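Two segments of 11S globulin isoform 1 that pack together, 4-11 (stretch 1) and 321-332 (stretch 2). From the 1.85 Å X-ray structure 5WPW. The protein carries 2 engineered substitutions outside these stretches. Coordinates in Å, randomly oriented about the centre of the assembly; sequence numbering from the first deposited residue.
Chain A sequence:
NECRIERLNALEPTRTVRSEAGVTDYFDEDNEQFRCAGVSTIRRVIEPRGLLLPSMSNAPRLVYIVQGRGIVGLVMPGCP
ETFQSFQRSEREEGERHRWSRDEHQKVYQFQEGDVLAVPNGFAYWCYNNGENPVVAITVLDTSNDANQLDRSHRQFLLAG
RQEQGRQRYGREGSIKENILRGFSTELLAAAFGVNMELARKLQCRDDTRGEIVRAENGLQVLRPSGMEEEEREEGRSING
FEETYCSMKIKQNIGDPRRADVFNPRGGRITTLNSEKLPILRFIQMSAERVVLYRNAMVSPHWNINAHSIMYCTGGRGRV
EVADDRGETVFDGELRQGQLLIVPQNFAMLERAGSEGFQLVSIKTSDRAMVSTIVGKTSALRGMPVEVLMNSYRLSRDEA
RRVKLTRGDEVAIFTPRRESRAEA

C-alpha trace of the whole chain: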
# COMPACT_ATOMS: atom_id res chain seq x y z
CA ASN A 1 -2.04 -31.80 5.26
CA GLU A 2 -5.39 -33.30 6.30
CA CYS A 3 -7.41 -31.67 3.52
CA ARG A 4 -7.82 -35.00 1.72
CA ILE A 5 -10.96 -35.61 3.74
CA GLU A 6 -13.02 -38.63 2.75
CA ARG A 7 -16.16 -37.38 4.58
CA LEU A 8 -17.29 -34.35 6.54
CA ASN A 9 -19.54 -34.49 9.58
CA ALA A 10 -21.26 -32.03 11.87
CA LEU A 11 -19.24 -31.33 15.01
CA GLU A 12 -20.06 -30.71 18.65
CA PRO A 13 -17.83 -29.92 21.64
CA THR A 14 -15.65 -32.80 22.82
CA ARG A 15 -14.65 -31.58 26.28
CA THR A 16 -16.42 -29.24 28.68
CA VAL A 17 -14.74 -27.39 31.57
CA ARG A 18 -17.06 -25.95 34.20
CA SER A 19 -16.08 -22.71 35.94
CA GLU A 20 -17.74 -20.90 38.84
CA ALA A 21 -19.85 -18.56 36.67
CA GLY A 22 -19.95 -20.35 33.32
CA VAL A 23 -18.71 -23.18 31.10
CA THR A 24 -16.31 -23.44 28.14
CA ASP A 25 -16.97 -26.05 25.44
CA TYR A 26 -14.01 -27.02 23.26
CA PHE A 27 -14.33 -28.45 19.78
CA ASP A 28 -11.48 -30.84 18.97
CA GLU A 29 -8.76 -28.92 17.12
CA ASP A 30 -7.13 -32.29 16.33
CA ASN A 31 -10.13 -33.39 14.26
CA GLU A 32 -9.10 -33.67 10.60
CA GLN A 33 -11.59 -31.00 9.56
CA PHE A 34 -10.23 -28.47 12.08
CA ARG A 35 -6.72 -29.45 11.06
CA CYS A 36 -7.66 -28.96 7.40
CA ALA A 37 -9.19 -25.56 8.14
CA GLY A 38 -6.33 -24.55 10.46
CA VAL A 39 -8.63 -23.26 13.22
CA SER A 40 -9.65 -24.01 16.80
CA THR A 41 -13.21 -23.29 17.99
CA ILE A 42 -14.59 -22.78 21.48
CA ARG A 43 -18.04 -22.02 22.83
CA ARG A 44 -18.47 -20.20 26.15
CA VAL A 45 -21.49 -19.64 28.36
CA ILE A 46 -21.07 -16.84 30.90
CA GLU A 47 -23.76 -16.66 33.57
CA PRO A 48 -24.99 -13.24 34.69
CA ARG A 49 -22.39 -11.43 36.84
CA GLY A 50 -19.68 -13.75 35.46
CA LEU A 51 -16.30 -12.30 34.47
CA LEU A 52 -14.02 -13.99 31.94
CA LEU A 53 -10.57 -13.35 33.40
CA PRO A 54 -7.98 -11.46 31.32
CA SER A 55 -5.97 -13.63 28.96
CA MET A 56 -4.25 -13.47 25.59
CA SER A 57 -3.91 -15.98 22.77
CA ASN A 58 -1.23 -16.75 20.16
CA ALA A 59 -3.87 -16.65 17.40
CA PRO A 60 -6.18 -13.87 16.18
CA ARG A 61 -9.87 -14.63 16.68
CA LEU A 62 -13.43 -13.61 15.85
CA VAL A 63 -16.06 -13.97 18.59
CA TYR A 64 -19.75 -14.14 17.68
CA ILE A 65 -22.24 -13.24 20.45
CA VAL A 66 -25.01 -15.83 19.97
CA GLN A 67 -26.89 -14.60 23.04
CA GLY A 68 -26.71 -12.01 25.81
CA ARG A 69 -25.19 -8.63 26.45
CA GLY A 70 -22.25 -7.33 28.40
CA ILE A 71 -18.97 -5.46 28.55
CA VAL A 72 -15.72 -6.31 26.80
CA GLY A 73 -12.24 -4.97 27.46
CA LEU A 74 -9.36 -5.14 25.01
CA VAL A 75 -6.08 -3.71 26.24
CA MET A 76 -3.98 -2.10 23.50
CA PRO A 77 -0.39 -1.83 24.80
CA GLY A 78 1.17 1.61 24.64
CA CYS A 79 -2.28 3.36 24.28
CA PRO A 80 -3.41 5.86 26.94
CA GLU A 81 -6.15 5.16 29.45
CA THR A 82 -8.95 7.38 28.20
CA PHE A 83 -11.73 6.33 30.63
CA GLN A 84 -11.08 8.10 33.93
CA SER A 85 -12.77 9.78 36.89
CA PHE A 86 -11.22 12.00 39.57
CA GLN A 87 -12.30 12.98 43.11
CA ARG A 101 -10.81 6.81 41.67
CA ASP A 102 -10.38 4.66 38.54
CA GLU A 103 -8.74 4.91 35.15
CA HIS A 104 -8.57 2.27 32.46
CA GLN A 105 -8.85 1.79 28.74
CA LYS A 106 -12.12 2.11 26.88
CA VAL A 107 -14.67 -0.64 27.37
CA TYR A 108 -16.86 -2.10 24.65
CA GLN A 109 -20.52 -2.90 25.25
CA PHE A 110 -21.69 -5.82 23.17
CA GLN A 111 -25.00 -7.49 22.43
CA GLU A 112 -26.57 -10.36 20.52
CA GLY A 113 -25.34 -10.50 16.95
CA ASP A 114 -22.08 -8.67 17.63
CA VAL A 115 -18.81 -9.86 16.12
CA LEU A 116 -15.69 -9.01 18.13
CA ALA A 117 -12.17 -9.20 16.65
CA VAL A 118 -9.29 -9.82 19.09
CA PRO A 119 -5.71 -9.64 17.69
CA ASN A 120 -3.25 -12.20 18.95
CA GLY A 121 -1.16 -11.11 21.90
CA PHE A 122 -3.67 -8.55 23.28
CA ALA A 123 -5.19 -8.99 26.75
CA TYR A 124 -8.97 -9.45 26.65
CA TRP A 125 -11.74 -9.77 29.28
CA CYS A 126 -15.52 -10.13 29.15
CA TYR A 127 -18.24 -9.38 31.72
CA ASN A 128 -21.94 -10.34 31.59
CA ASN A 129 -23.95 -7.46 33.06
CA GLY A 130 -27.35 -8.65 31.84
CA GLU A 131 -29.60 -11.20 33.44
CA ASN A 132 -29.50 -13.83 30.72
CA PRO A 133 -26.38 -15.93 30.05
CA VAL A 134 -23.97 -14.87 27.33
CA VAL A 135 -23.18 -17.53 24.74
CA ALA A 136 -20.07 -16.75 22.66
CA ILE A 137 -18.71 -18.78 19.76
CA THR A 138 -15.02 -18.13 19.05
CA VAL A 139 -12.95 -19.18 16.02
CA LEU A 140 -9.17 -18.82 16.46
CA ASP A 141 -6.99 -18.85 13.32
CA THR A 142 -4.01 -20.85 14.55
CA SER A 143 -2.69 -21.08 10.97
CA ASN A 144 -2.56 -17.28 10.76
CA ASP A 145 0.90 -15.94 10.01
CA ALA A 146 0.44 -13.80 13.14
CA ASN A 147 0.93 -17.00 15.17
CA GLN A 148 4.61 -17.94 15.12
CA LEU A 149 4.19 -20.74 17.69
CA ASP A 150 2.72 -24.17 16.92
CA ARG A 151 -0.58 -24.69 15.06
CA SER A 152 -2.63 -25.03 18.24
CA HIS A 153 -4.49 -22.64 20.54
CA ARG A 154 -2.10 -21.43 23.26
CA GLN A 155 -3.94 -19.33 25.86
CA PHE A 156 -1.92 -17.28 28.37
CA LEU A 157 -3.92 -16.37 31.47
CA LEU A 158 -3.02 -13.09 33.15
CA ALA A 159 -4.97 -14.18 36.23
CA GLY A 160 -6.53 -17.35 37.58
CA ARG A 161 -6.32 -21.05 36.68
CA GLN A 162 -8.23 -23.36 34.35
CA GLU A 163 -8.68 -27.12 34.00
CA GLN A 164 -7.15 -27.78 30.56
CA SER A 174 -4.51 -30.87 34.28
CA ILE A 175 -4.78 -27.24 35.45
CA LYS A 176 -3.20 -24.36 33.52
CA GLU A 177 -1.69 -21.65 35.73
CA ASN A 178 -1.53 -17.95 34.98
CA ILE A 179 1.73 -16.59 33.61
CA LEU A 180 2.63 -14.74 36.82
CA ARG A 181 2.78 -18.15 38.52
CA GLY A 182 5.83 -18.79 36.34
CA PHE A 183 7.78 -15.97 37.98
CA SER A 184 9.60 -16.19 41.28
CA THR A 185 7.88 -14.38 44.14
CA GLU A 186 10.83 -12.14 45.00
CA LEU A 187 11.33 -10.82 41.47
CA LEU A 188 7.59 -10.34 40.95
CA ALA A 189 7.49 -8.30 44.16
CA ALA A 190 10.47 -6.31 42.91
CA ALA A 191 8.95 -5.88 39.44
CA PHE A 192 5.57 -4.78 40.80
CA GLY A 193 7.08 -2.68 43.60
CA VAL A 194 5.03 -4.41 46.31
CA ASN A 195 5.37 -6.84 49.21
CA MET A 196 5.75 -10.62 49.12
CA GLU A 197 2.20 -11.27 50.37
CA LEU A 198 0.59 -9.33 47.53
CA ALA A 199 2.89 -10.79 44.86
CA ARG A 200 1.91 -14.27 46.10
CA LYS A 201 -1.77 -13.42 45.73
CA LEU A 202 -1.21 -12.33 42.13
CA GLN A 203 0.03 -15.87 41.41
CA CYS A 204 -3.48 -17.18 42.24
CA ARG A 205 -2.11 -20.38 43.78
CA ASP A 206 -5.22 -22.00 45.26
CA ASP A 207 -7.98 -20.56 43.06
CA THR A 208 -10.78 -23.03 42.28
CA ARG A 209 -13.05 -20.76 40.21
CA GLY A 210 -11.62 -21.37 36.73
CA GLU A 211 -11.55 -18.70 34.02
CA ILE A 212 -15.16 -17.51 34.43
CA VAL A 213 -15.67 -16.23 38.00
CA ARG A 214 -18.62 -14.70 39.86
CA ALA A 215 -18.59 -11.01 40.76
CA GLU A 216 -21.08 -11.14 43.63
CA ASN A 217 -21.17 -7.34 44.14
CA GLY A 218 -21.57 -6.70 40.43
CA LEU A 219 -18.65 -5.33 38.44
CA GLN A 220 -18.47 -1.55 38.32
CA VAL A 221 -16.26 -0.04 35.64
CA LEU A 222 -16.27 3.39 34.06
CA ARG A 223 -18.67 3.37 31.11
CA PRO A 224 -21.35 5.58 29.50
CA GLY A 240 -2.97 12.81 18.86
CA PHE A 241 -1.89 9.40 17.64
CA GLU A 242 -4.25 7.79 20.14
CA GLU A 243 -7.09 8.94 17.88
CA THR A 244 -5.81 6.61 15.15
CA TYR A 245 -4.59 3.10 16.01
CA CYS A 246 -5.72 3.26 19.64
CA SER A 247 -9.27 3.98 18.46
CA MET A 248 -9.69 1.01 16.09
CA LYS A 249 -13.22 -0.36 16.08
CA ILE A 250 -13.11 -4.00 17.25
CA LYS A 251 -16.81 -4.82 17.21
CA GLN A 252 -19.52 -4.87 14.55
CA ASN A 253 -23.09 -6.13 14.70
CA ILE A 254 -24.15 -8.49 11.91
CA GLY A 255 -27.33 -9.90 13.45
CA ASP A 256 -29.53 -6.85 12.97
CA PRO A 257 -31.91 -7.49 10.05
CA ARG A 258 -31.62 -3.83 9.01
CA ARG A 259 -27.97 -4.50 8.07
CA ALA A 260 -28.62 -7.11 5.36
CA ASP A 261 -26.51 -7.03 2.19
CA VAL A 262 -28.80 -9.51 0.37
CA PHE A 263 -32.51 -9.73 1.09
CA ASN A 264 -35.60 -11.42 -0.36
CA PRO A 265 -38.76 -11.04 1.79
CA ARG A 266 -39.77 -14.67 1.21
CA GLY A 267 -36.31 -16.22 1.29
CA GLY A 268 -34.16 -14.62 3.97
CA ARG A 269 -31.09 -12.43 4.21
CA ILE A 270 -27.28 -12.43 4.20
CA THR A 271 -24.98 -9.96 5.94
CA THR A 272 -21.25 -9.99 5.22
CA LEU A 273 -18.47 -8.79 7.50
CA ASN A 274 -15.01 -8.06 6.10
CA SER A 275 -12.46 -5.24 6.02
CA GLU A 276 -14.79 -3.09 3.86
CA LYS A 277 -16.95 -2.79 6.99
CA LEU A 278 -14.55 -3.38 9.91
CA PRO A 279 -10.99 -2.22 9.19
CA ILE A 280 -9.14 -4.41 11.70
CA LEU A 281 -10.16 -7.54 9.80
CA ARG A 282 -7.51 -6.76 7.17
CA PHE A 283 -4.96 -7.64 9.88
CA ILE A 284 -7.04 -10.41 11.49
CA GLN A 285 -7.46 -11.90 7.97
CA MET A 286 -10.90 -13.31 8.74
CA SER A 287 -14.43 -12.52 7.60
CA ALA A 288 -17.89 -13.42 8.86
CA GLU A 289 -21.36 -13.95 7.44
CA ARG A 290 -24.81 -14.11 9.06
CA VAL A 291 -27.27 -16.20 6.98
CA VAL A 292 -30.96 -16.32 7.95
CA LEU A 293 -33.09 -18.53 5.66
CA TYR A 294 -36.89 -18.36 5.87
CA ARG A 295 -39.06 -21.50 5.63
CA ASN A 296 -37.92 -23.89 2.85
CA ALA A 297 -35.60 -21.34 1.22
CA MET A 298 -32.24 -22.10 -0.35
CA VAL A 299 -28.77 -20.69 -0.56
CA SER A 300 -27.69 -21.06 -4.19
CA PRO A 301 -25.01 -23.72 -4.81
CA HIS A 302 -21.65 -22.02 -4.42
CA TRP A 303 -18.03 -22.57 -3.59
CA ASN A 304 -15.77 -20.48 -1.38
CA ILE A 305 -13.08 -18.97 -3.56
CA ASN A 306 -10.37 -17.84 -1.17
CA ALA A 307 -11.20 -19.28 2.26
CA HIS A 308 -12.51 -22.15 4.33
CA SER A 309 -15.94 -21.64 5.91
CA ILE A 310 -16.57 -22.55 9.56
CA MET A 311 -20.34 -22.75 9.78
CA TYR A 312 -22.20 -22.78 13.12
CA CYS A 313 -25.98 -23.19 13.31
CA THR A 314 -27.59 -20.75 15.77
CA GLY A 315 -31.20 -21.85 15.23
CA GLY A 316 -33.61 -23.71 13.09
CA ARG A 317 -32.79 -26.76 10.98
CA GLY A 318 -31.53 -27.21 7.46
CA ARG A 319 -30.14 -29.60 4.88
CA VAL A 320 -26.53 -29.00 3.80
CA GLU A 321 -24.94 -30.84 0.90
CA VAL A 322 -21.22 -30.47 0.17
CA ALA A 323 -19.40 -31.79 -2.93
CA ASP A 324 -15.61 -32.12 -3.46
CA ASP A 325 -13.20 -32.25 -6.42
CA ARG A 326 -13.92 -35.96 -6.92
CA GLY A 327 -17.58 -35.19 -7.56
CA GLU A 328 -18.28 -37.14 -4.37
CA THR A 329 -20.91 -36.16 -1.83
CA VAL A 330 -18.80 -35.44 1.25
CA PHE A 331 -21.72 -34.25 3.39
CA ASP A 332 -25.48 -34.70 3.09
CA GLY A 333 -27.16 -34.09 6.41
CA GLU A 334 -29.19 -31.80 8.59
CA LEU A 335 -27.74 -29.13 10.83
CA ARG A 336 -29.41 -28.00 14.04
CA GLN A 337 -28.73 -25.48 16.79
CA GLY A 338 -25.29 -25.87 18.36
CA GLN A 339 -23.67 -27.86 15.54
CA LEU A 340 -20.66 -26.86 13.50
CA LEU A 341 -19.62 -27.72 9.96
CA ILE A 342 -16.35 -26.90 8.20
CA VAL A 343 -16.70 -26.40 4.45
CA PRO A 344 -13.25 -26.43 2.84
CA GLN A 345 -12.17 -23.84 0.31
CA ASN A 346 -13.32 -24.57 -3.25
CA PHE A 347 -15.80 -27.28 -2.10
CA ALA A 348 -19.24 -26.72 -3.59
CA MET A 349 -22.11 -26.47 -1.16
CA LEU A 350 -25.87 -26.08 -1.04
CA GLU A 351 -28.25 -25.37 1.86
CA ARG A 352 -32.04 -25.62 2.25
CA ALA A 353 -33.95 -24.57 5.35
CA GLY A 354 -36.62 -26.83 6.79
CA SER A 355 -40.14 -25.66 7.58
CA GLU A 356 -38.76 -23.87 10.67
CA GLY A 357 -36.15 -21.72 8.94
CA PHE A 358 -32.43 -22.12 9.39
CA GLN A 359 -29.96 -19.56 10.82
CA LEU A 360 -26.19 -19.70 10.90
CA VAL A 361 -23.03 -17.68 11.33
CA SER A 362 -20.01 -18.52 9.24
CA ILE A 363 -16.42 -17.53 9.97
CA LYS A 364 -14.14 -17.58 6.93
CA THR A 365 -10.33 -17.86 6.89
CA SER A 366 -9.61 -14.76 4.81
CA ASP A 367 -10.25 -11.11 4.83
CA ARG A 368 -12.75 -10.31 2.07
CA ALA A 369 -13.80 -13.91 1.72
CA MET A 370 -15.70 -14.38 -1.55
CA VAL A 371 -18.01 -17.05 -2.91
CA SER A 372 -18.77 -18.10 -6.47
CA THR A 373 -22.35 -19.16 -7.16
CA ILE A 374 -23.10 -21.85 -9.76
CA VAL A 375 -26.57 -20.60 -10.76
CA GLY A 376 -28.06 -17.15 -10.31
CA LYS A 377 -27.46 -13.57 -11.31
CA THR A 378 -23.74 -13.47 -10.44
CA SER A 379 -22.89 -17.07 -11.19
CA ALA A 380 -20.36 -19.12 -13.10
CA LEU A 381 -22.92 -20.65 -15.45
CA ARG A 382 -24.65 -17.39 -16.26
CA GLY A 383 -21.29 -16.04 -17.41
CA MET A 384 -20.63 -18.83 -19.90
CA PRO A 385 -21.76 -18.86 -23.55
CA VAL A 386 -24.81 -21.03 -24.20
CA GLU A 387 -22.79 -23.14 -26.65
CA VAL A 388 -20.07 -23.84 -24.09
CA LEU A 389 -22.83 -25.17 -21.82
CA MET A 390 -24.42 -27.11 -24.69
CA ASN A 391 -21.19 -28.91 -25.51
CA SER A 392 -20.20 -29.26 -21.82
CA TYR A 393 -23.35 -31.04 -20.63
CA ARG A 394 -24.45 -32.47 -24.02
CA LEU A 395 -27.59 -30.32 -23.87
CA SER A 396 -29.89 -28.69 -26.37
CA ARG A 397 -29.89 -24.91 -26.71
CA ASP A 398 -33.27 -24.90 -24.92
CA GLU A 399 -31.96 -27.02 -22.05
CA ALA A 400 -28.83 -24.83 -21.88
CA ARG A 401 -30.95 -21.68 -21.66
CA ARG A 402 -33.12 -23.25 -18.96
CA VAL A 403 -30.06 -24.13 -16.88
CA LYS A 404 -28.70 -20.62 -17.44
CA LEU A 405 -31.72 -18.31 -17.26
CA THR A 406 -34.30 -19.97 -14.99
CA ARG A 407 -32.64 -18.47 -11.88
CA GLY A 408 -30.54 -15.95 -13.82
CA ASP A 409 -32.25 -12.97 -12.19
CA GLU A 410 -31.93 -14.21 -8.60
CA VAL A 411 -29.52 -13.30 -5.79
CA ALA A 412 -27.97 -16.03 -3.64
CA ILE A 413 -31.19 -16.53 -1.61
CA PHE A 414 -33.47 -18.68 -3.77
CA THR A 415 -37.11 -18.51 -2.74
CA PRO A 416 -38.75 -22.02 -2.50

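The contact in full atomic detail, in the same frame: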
# COMPACT_ATOMS: atom_id res chain seq x y z
N ARG A 4 -7.24 -33.88 2.46
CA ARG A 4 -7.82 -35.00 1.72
C ARG A 4 -8.80 -35.74 2.63
O ARG A 4 -8.56 -36.84 3.13
CB ARG A 4 -6.72 -35.91 1.18
CG ARG A 4 -5.88 -35.29 0.07
CD ARG A 4 -4.41 -35.68 0.19
NE ARG A 4 -3.49 -34.75 -0.48
CZ ARG A 4 -2.23 -34.53 -0.08
NH1 ARG A 4 -1.44 -33.69 -0.73
NH2 ARG A 4 -1.78 -35.18 0.99
N ILE A 5 -9.93 -35.10 2.85
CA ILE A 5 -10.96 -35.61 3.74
C ILE A 5 -11.90 -36.49 2.94
O ILE A 5 -12.45 -36.06 1.92
CB ILE A 5 -11.73 -34.47 4.42
CG1 ILE A 5 -10.78 -33.35 4.85
CG2 ILE A 5 -12.50 -35.00 5.61
CD1 ILE A 5 -10.66 -32.27 3.81
N GLU A 6 -12.07 -37.73 3.39
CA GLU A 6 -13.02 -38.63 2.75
C GLU A 6 -14.46 -38.15 2.97
O GLU A 6 -15.23 -38.05 2.01
CB GLU A 6 -12.82 -40.06 3.26
CG GLU A 6 -13.63 -41.13 2.52
CD GLU A 6 -13.41 -41.12 1.02
OE1 GLU A 6 -14.09 -40.33 0.34
OE2 GLU A 6 -12.56 -41.90 0.52
N ARG A 7 -14.82 -37.83 4.22
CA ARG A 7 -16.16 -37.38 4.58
C ARG A 7 -16.08 -36.22 5.57
O ARG A 7 -15.18 -36.16 6.41
CB ARG A 7 -17.00 -38.49 5.25
CG ARG A 7 -17.35 -39.66 4.35
CD ARG A 7 -17.98 -39.21 3.05
NE ARG A 7 -17.06 -39.42 1.93
CZ ARG A 7 -17.42 -39.37 0.65
NH1 ARG A 7 -16.51 -39.57 -0.30
NH2 ARG A 7 -18.68 -39.12 0.32
N LEU A 8 -17.07 -35.34 5.50
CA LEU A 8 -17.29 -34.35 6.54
C LEU A 8 -18.41 -34.81 7.48
O LEU A 8 -19.24 -35.64 7.13
CB LEU A 8 -17.65 -32.98 5.93
CG LEU A 8 -16.70 -32.42 4.88
CD1 LEU A 8 -17.36 -31.26 4.15
CD2 LEU A 8 -15.40 -31.97 5.52
N ASN A 9 -18.42 -34.24 8.68
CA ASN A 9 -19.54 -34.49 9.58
C ASN A 9 -19.74 -33.27 10.47
O ASN A 9 -18.82 -32.49 10.70
CB ASN A 9 -19.34 -35.76 10.43
CG ASN A 9 -18.01 -35.77 11.15
OD1 ASN A 9 -16.98 -36.08 10.57
ND2 ASN A 9 -18.04 -35.43 12.44
N ALA A 10 -20.97 -33.12 10.96
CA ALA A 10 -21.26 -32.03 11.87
C ALA A 10 -20.57 -32.29 13.21
O ALA A 10 -20.46 -33.43 13.66
CB ALA A 10 -22.76 -31.87 12.06
N LEU A 11 -20.06 -31.23 13.81
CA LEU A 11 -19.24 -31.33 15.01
C LEU A 11 -19.95 -30.71 16.20
O LEU A 11 -20.77 -29.80 16.07
CB LEU A 11 -17.88 -30.65 14.80
CG LEU A 11 -16.95 -31.33 13.81
CD1 LEU A 11 -15.86 -30.38 13.35
CD2 LEU A 11 -16.34 -32.58 14.43
N GLU A 321 -25.67 -29.90 1.72
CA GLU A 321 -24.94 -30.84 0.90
C GLU A 321 -23.64 -30.19 0.45
O GLU A 321 -23.64 -29.05 -0.01
CB GLU A 321 -25.76 -31.27 -0.29
CG GLU A 321 -26.99 -32.04 0.13
CD GLU A 321 -27.77 -32.50 -1.06
OE1 GLU A 321 -29.00 -32.31 -1.07
OE2 GLU A 321 -27.15 -33.03 -2.00
N VAL A 322 -22.54 -30.93 0.57
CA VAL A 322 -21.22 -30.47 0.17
C VAL A 322 -20.63 -31.48 -0.80
O VAL A 322 -20.70 -32.68 -0.56
CB VAL A 322 -20.32 -30.26 1.41
CG1 VAL A 322 -18.92 -29.77 0.98
CG2 VAL A 322 -20.98 -29.30 2.36
N ALA A 323 -20.05 -30.98 -1.90
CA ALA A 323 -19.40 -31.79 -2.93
C ALA A 323 -17.93 -31.40 -3.06
O ALA A 323 -17.59 -30.22 -2.96
CB ALA A 323 -20.09 -31.60 -4.29
N ASP A 324 -17.05 -32.39 -3.33
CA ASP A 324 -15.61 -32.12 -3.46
C ASP A 324 -15.13 -32.29 -4.91
O ASP A 324 -15.93 -32.46 -5.85
CB ASP A 324 -14.81 -32.99 -2.47
CG ASP A 324 -14.63 -34.44 -2.92
OD1 ASP A 324 -15.12 -34.86 -4.01
OD2 ASP A 324 -13.99 -35.17 -2.13
N ASP A 325 -13.81 -32.25 -5.09
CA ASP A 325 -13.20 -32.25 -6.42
C ASP A 325 -13.26 -33.60 -7.11
O ASP A 325 -12.96 -33.67 -8.30
CB ASP A 325 -11.73 -31.80 -6.34
CG ASP A 325 -10.93 -32.61 -5.36
OD1 ASP A 325 -11.41 -32.82 -4.24
OD2 ASP A 325 -9.81 -33.04 -5.72
N ARG A 326 -13.61 -34.65 -6.37
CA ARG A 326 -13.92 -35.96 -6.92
C ARG A 326 -15.36 -36.08 -7.41
O ARG A 326 -15.74 -37.14 -7.91
CB ARG A 326 -13.66 -37.04 -5.86
CG ARG A 326 -12.19 -37.15 -5.41
CD ARG A 326 -11.99 -38.23 -4.35
NE ARG A 326 -13.07 -38.23 -3.36
CZ ARG A 326 -12.93 -37.84 -2.10
NH1 ARG A 326 -11.74 -37.41 -1.67
NH2 ARG A 326 -13.97 -37.87 -1.27
N GLY A 327 -16.17 -35.03 -7.30
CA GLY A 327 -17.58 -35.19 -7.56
C GLY A 327 -18.31 -36.03 -6.54
O GLY A 327 -19.47 -36.39 -6.77
N GLU A 328 -17.67 -36.34 -5.42
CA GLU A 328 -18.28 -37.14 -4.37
C GLU A 328 -19.05 -36.28 -3.38
O GLU A 328 -18.64 -35.16 -3.05
CB GLU A 328 -17.22 -37.94 -3.63
CG GLU A 328 -16.43 -38.87 -4.54
CD GLU A 328 -17.24 -40.08 -4.97
OE1 GLU A 328 -17.95 -40.64 -4.11
OE2 GLU A 328 -17.16 -40.46 -6.16
N THR A 329 -20.17 -36.81 -2.89
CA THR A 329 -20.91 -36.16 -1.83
C THR A 329 -20.15 -36.36 -0.53
O THR A 329 -20.09 -37.48 -0.01
CB THR A 329 -22.32 -36.73 -1.71
OG1 THR A 329 -22.99 -36.68 -2.97
CG2 THR A 329 -23.12 -35.94 -0.70
N VAL A 330 -19.56 -35.30 0.01
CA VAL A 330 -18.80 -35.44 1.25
C VAL A 330 -19.61 -35.05 2.48
O VAL A 330 -19.15 -35.29 3.62
CB VAL A 330 -17.47 -34.66 1.18
CG1 VAL A 330 -16.60 -35.24 0.08
CG2 VAL A 330 -17.73 -33.17 0.92
N PHE A 331 -20.79 -34.47 2.30
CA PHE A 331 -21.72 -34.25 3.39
C PHE A 331 -23.12 -34.17 2.79
O PHE A 331 -23.31 -33.62 1.71
CB PHE A 331 -21.40 -32.98 4.19
CG PHE A 331 -22.20 -32.84 5.47
CD1 PHE A 331 -21.90 -33.61 6.58
CD2 PHE A 331 -23.25 -31.94 5.55
CE1 PHE A 331 -22.64 -33.49 7.75
CE2 PHE A 331 -24.00 -31.82 6.72
CZ PHE A 331 -23.68 -32.61 7.82
N ASP A 332 -24.08 -34.73 3.52
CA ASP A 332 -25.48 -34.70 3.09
C ASP A 332 -26.28 -34.97 4.37
O ASP A 332 -26.59 -36.12 4.67
CB ASP A 332 -25.76 -35.72 2.01
CG ASP A 332 -27.15 -35.59 1.41
OD1 ASP A 332 -28.05 -35.00 2.07
OD2 ASP A 332 -27.34 -36.08 0.28

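Residues 4-11 run as an irregular segment across a hairpin formed by residues 321-332. The touching residues are at least 314 positions apart in sequence. The contact is small, with 455 Å² buried over both sides. Leu 8, Arg 7 and Val 330 cover the most surface, and their backbones lie close: the CA atoms of Arg 7 and Val 330 are 4.7 Å apart.

The hairpin is held by its own backbone. Val 322 N donates to Phe 331 O at 3.0 Å, and Val 330 N donates to Val 322 O at 2.9 Å. A type I turn from Asp 324 to Gly 327 links the two strands, closed by Gly 327 N to Asp 324 O at 3.0 Å. Gly 327 has a positive phi, which favours glycine. Asp 324 OD1 accepts from Arg 326 N at 2.8 Å and from Glu 328 N at 3.3 Å, so this carboxylate ties down the turn backbone.

Leu 8 is the centre of the contact. Its backbone makes the one hydrogen bond between the stretches: Leu 8 N donates to Val 330 O at 2.8 Å, with a nearly straight angle of 164°. Its CA-to-CB bond points toward the hairpin, and the side chain is buried with chi1 m and chi2 t. Leu 8 CD1 lies 3.8 Å from Val 322 CG1 and 3.8 Å from Val 330 CG2. One methyl thus meets a valine from each strand. Branched apolar side chains suit this place, where methyl groups pack against one another. Leu 8 CB also sits 4.1 Å from Phe 331 CB.

Val 330 extends this apolar surface toward the preceding residues. Val 330 CG1 is 3.7 Å from Glu 6 O and 4.2 Å from Arg 7 CZ. Val 330 CA lies over one face of the Arg 7 guanidinium, a flat surface that can pack against a hydrocarbon.

Arg 7 starts sideways, but its end comes nearer to the hairpin. Its charge is met within its own stretch: Arg 7 NH1 donates to Glu 6 OE1 at 2.6 Å in a salt bridge. The same oxygen, Glu 6 OE1, forms a salt bridge across the contact to Arg 326 NH2 at 2.9 Å. That oxygen lies well out of the Arg 326 guanidinium plane, so the attraction is one of charge alone. Arg 7 NH1 and Arg 326 NH2 are like charges only 3.2 Å apart, and the shared glutamate oxygen offsets their repulsion. Glu 328 adds a more distant negative charge, with OE1 4.2 Å from Arg 7 NH1.

Phe 331 covers the far end. Leu 8 O approaches the edge of its ring, 3.4 Å from Phe 331 CD1. Asn 9 CA is 3.7 Å from Phe 331 CE1, and Ala 10 CB is 4.4 Å from Phe 331 CZ. The Asn 9 CA-to-CB bond points away from the hairpin, and the residue is exposed.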